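Protein stn1 (Schizosaccharomyces pombe, PDB 3KF6) is required for telomere maintenance, binding single-stranded telomeric DNA and pairing with Ten1 through its N-terminal OB-fold part, the piece described here. Local coordinates at residues I47-V53 / V103-I109; R17-F22 / W136-Y142. One frame throughout, in Å; residues are numbered along the deposited sequence.

Interaction 1: residues I47-V53 / V103-I109; sequences IRWIQIV and VCVFGKI
An antiparallel strand pair of the OB-fold barrel joins Ile50 to Gly107 and Ile52 to Val105, each through two reciprocal backbone hydrogen bonds. The bond from Ile50 N to Gly107 O is the straightest, 2.8 Å long with 176° at the hydrogen. A fifth, from Ile109 N to Arg48 O, extends the ladder. Strand 49-62 and strand 102-110 thus build part of the curled sheet that defines the OB fold.

On one face, Trp49 lies beside Lys108, whose CB sits 3.9 Å from the centroid of the Trp49 six-membered ring, over its face, as a CH-pi contact. CG of Trp49 stands anti to the carbonyl carbon (chi1 -63°), which brings the indole alongside the lysine chain. The Phe106 ring is nearly parallel to the indole, tilted by 23°, but slid so far that they barely overlap; Phe106 CZ instead meets Trp49 CB at 3.8 Å. Farther along this face, Cys104 SG packs 3.5 Å from Gln51 NE2, while Gln51 OE1 accepts a hydrogen bond from Arg139 of helix 130-153.

The other face is aliphatic: Ile50 CD1 presses on Ile109 CG2, and Ile52 CD1 rests 4.0 Å from Val105 CB, with Leu118 of strand 117-120 packing against both.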
# COMPACT_ATOMS: atom_id res chain seq x y z
N ILE A 47 -15.84 11.52 -11.06
CA ILE A 47 -14.60 10.76 -11.17
C ILE A 47 -14.72 9.52 -12.04
O ILE A 47 -15.68 8.77 -11.94
CB ILE A 47 -14.11 10.31 -9.77
CG1 ILE A 47 -13.87 11.52 -8.87
CG2 ILE A 47 -12.83 9.49 -9.89
CD1 ILE A 47 -12.77 12.44 -9.34
N ARG A 48 -13.72 9.32 -12.90
CA ARG A 48 -13.69 8.16 -13.78
C ARG A 48 -12.28 7.56 -13.82
O ARG A 48 -12.11 6.36 -13.56
CB ARG A 48 -14.11 8.57 -15.20
CG ARG A 48 -14.09 7.43 -16.22
CD ARG A 48 -14.72 7.87 -17.54
NE ARG A 48 -14.53 6.91 -18.63
CZ ARG A 48 -15.04 5.68 -18.67
NH1 ARG A 48 -15.79 5.24 -17.67
NH2 ARG A 48 -14.79 4.89 -19.70
N TRP A 49 -11.29 8.38 -14.12
CA TRP A 49 -9.90 7.92 -14.19
C TRP A 49 -9.17 8.19 -12.88
O TRP A 49 -9.15 9.32 -12.40
CB TRP A 49 -9.19 8.58 -15.36
CG TRP A 49 -9.82 8.22 -16.68
CD1 TRP A 49 -10.67 8.98 -17.43
CD2 TRP A 49 -9.70 6.97 -17.37
NE1 TRP A 49 -11.08 8.28 -18.54
CE2 TRP A 49 -10.50 7.04 -18.53
CE3 TRP A 49 -8.98 5.78 -17.11
CZ2 TRP A 49 -10.61 5.98 -19.43
CZ3 TRP A 49 -9.10 4.73 -18.01
CH2 TRP A 49 -9.91 4.84 -19.16
N ILE A 50 -8.56 7.14 -12.34
CA ILE A 50 -7.87 7.21 -11.05
C ILE A 50 -6.49 6.55 -11.06
O ILE A 50 -6.22 5.66 -11.87
CB ILE A 50 -8.72 6.51 -9.96
CG1 ILE A 50 -10.09 7.18 -9.88
CG2 ILE A 50 -8.02 6.56 -8.62
CD1 ILE A 50 -11.06 6.46 -8.98
N GLN A 51 -5.63 6.99 -10.15
CA GLN A 51 -4.30 6.42 -10.02
C GLN A 51 -4.12 6.01 -8.55
O GLN A 51 -4.46 6.77 -7.64
CB GLN A 51 -3.22 7.45 -10.37
CG GLN A 51 -1.80 6.88 -10.38
CD GLN A 51 -0.75 7.97 -10.29
OE1 GLN A 51 -0.61 8.63 -9.26
NE2 GLN A 51 0.00 8.16 -11.37
N ILE A 52 -3.62 4.80 -8.33
CA ILE A 52 -3.38 4.33 -6.97
C ILE A 52 -1.95 3.78 -6.88
O ILE A 52 -1.35 3.42 -7.89
CB ILE A 52 -4.40 3.23 -6.54
CG1 ILE A 52 -4.33 2.00 -7.45
CG2 ILE A 52 -5.81 3.80 -6.56
CD1 ILE A 52 -3.35 0.96 -7.00
N VAL A 53 -1.41 3.77 -5.66
CA VAL A 53 -0.06 3.28 -5.44
C VAL A 53 -0.02 2.45 -4.16
O VAL A 53 -0.46 2.92 -3.11
CB VAL A 53 0.95 4.45 -5.28
CG1 VAL A 53 2.32 3.89 -4.92
CG2 VAL A 53 1.04 5.26 -6.56
N VAL A 103 3.40 -1.05 -6.85
CA VAL A 103 2.99 -0.64 -8.19
C VAL A 103 2.19 0.66 -8.18
O VAL A 103 1.54 0.99 -7.18
CB VAL A 103 2.09 -1.71 -8.88
CG1 VAL A 103 2.89 -3.00 -9.12
CG2 VAL A 103 0.84 -1.99 -8.04
N CYS A 104 2.29 1.38 -9.29
CA CYS A 104 1.55 2.61 -9.51
C CYS A 104 0.62 2.22 -10.67
O CYS A 104 1.09 1.89 -11.76
CB CYS A 104 2.48 3.74 -9.96
SG CYS A 104 1.57 5.23 -10.44
N VAL A 105 -0.68 2.23 -10.41
CA VAL A 105 -1.65 1.83 -11.42
C VAL A 105 -2.60 2.95 -11.83
O VAL A 105 -3.14 3.66 -10.99
CB VAL A 105 -2.53 0.67 -10.90
CG1 VAL A 105 -3.53 0.25 -11.98
CG2 VAL A 105 -1.64 -0.50 -10.49
N PHE A 106 -2.79 3.10 -13.14
CA PHE A 106 -3.71 4.10 -13.67
C PHE A 106 -4.85 3.33 -14.32
O PHE A 106 -4.61 2.41 -15.10
CB PHE A 106 -3.02 4.97 -14.72
CG PHE A 106 -3.93 6.01 -15.33
CD1 PHE A 106 -4.48 7.02 -14.55
CD2 PHE A 106 -4.24 5.96 -16.69
CE1 PHE A 106 -5.33 7.98 -15.11
CE2 PHE A 106 -5.08 6.92 -17.26
CZ PHE A 106 -5.63 7.92 -16.47
N GLY A 107 -6.09 3.68 -14.00
CA GLY A 107 -7.21 2.97 -14.59
C GLY A 107 -8.54 3.64 -14.35
O GLY A 107 -8.62 4.74 -13.82
N LYS A 108 -9.61 2.96 -14.75
CA LYS A 108 -10.95 3.49 -14.56
C LYS A 108 -11.69 2.65 -13.53
O LYS A 108 -11.47 1.45 -13.42
CB LYS A 108 -11.73 3.50 -15.88
CG LYS A 108 -11.77 2.18 -16.62
CD LYS A 108 -12.70 2.25 -17.82
CE LYS A 108 -12.57 1.03 -18.72
NZ LYS A 108 -11.26 0.98 -19.43
N ILE A 109 -12.55 3.30 -12.77
CA ILE A 109 -13.33 2.61 -11.76
C ILE A 109 -14.44 1.81 -12.41
O ILE A 109 -15.01 2.22 -13.41
CB ILE A 109 -13.95 3.61 -10.76
CG1 ILE A 109 -14.43 4.86 -11.51
CG2 ILE A 109 -12.93 3.96 -9.69
CD1 ILE A 109 -15.04 5.92 -10.63

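Interaction 2: residues R17-F22 / W136-Y142; sequences RWNPMF and WQKRMRY
Pro20 and Arg139 meet where an irregular loop is held by a few well-placed side chains against the long helix 130-153 that ends the modelled fragment. The dense part is built around Pro20, Tyr142, Arg139 and Phe22. Pro20 CD stands 3.7 Å from the centroid of the Tyr142 ring, a CH-pi contact over the middle of the face. Pro20 CB lies over the centre of the Arg139 guanidinium, so the proline is wedged between two flat groups. Arg139 CB covers one face of the Phe22 ring, 3.7 Å from its centroid, while Met140 CG comes in at the ring edge. A water donates to both Pro20 O and Arg139 O. Tyr142 OH is placed as donor to Asn19 OD1, but the 2.4 Å separation is too short to be trusted.

Arg139 reaches the loop because its chain runs extended from CG to NE. NE gives a hydrogen bond of 3.0 Å to Met21 O, bent to 141° at the hydrogen; Met21 O lies close to the guanidinium plane, whereas NE stands well above the carbonyl plane. NH1 bonds to Ala135 O and NH2 to Gln51 OE1, fixing the group's rotation. An alanine here is likely to leave Met21 O and Gln51 OE1 without this donor and to take the flat guanidinium away from Pro20 CB.

Toward solvent the contact thins to Arg17, Lys138 and Trp18, with Lys138 NZ at the indole edge, 3.2 Å from Trp18 CZ2. Ten1 closes another face, its Arg101 making a cation-pi contact with Trp136. The chemistry implies a guanidinium serving as flat packing surface and multiple donor, its buried positive charge probably balanced, without a carboxylate among these partners, by three carbonyl oxygens: those of Met21, Ala135 and the Gln51 side chain.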
# COMPACT_ATOMS: atom_id res chain seq x y z
N ARG A 17 -9.09 14.56 -15.23
CA ARG A 17 -7.67 14.35 -14.95
C ARG A 17 -7.30 12.89 -14.65
O ARG A 17 -7.93 11.96 -15.17
CB ARG A 17 -7.26 15.24 -13.77
CG ARG A 17 -5.77 15.29 -13.51
CD ARG A 17 -5.47 15.82 -12.12
NE ARG A 17 -4.04 15.77 -11.84
CZ ARG A 17 -3.47 16.32 -10.77
NH1 ARG A 17 -4.21 16.96 -9.88
NH2 ARG A 17 -2.16 16.22 -10.59
N TRP A 18 -6.29 12.69 -13.81
CA TRP A 18 -5.82 11.35 -13.44
C TRP A 18 -6.06 11.02 -11.96
O TRP A 18 -5.61 9.98 -11.46
CB TRP A 18 -4.33 11.20 -13.79
CG TRP A 18 -3.30 11.47 -12.70
CD1 TRP A 18 -3.52 11.75 -11.37
CD2 TRP A 18 -1.86 11.41 -12.85
NE1 TRP A 18 -2.32 11.86 -10.70
CE2 TRP A 18 -1.29 11.65 -11.58
CE3 TRP A 18 -1.01 11.17 -13.94
CZ2 TRP A 18 0.10 11.66 -11.37
CZ3 TRP A 18 0.37 11.18 -13.73
CH2 TRP A 18 0.91 11.42 -12.45
N ASN A 19 -6.75 11.91 -11.26
CA ASN A 19 -7.07 11.77 -9.84
C ASN A 19 -6.27 10.77 -9.00
O ASN A 19 -6.62 9.59 -8.93
CB ASN A 19 -8.56 11.45 -9.69
CG ASN A 19 -9.45 12.44 -10.42
OD1 ASN A 19 -9.43 13.64 -10.15
ND2 ASN A 19 -10.24 11.93 -11.35
N PRO A 20 -5.20 11.24 -8.35
CA PRO A 20 -4.39 10.34 -7.51
C PRO A 20 -5.18 10.17 -6.20
O PRO A 20 -5.46 11.15 -5.51
CB PRO A 20 -3.09 11.12 -7.34
CG PRO A 20 -3.56 12.56 -7.34
CD PRO A 20 -4.60 12.59 -8.43
N MET A 21 -5.53 8.94 -5.87
CA MET A 21 -6.34 8.69 -4.67
C MET A 21 -5.87 7.56 -3.77
O MET A 21 -5.13 6.68 -4.19
CB MET A 21 -7.78 8.37 -5.09
CG MET A 21 -8.51 9.46 -5.85
SD MET A 21 -10.18 8.91 -6.32
CE MET A 21 -10.98 8.84 -4.72
N PHE A 22 -6.33 7.60 -2.52
CA PHE A 22 -6.06 6.54 -1.56
C PHE A 22 -7.18 5.54 -1.78
O PHE A 22 -8.31 5.93 -2.08
CB PHE A 22 -6.11 7.07 -0.13
CG PHE A 22 -4.87 7.81 0.28
CD1 PHE A 22 -4.94 9.14 0.68
CD2 PHE A 22 -3.63 7.17 0.28
CE1 PHE A 22 -3.78 9.83 1.07
CE2 PHE A 22 -2.47 7.85 0.66
CZ PHE A 22 -2.55 9.18 1.06
N TRP A 136 2.18 9.24 -1.43
CA TRP A 136 1.31 9.57 -0.30
C TRP A 136 1.19 11.09 -0.19
O TRP A 136 0.11 11.62 0.06
CB TRP A 136 1.86 9.01 1.01
CG TRP A 136 2.02 7.53 1.02
CD1 TRP A 136 1.36 6.62 0.25
CD2 TRP A 136 2.92 6.77 1.84
NE1 TRP A 136 1.79 5.34 0.53
CE2 TRP A 136 2.75 5.41 1.50
CE3 TRP A 136 3.86 7.12 2.82
CZ2 TRP A 136 3.49 4.39 2.11
CZ3 TRP A 136 4.60 6.10 3.42
CH2 TRP A 136 4.40 4.75 3.07
N GLN A 137 2.32 11.78 -0.38
CA GLN A 137 2.35 13.25 -0.32
C GLN A 137 1.38 13.84 -1.34
O GLN A 137 0.55 14.70 -1.02
CB GLN A 137 3.77 13.75 -0.59
CG GLN A 137 3.89 15.26 -0.61
CD GLN A 137 5.31 15.72 -0.82
OE1 GLN A 137 6.05 15.15 -1.63
NE2 GLN A 137 5.71 16.77 -0.11
N LYS A 138 1.50 13.37 -2.58
CA LYS A 138 0.64 13.84 -3.67
C LYS A 138 -0.84 13.64 -3.35
O LYS A 138 -1.67 14.52 -3.61
CB LYS A 138 1.00 13.10 -4.96
CG LYS A 138 0.11 13.46 -6.14
CD LYS A 138 0.51 12.70 -7.40
CE LYS A 138 1.90 13.11 -7.86
NZ LYS A 138 2.27 12.45 -9.14
N ARG A 139 -1.17 12.48 -2.80
CA ARG A 139 -2.56 12.18 -2.47
C ARG A 139 -3.15 13.01 -1.34
O ARG A 139 -4.31 13.40 -1.39
CB ARG A 139 -2.71 10.68 -2.19
CG ARG A 139 -2.67 9.89 -3.48
CD ARG A 139 -2.33 8.42 -3.33
NE ARG A 139 -2.38 7.81 -4.66
CZ ARG A 139 -1.50 8.04 -5.63
NH1 ARG A 139 -0.46 8.86 -5.43
NH2 ARG A 139 -1.69 7.52 -6.83
N MET A 140 -2.35 13.29 -0.32
CA MET A 140 -2.86 14.10 0.78
C MET A 140 -3.08 15.54 0.32
O MET A 140 -4.06 16.17 0.70
CB MET A 140 -1.91 14.04 1.98
CG MET A 140 -1.93 12.69 2.68
SD MET A 140 -0.87 12.61 4.16
CE MET A 140 0.74 12.40 3.37
N ARG A 141 -2.19 16.03 -0.53
CA ARG A 141 -2.31 17.39 -1.04
C ARG A 141 -3.53 17.50 -1.96
O ARG A 141 -4.29 18.46 -1.87
CB ARG A 141 -1.04 17.78 -1.81
CG ARG A 141 -1.02 19.24 -2.25
CD ARG A 141 0.25 19.58 -3.01
NE ARG A 141 0.31 21.00 -3.35
CZ ARG A 141 1.28 21.57 -4.06
NH1 ARG A 141 2.30 20.83 -4.50
NH2 ARG A 141 1.25 22.87 -4.32
N TYR A 142 -3.71 16.50 -2.82
CA TYR A 142 -4.83 16.49 -3.75
C TYR A 142 -6.16 16.46 -2.99
O TYR A 142 -7.08 17.22 -3.29
CB TYR A 142 -4.73 15.29 -4.68
CG TYR A 142 -5.67 15.33 -5.86
CD1 TYR A 142 -6.81 14.53 -5.89
CD2 TYR A 142 -5.42 16.17 -6.94
CE1 TYR A 142 -7.68 14.57 -6.98
CE2 TYR A 142 -6.29 16.21 -8.03
CZ TYR A 142 -7.41 15.41 -8.05
OH TYR A 142 -8.26 15.45 -9.13
O HOH W 1 -6.30 12.00 -2.92

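In the fold
Interaction 1 is nested inside the loop closed by interaction 2: the chain enters with residues 17-22, forms the barrel strands to which most of 47-53 and all of 103-109 belong, and returns with helix 130-153. Their centres are about 10 Å apart. Interaction 1 lies about 4 Å from the centre of the chain and interaction 2 about 11 Å. Strand 49-62 links them directly, since Gln51 bonds to Arg139 through its side chain and to Met21 through its backbone. The 17-22 segment therefore lies between the barrel sheet and the helix. Ten1 touches the helix side, at Trp136 and its neighbours, so the contacts tie the OB barrel to the helix meeting this partner.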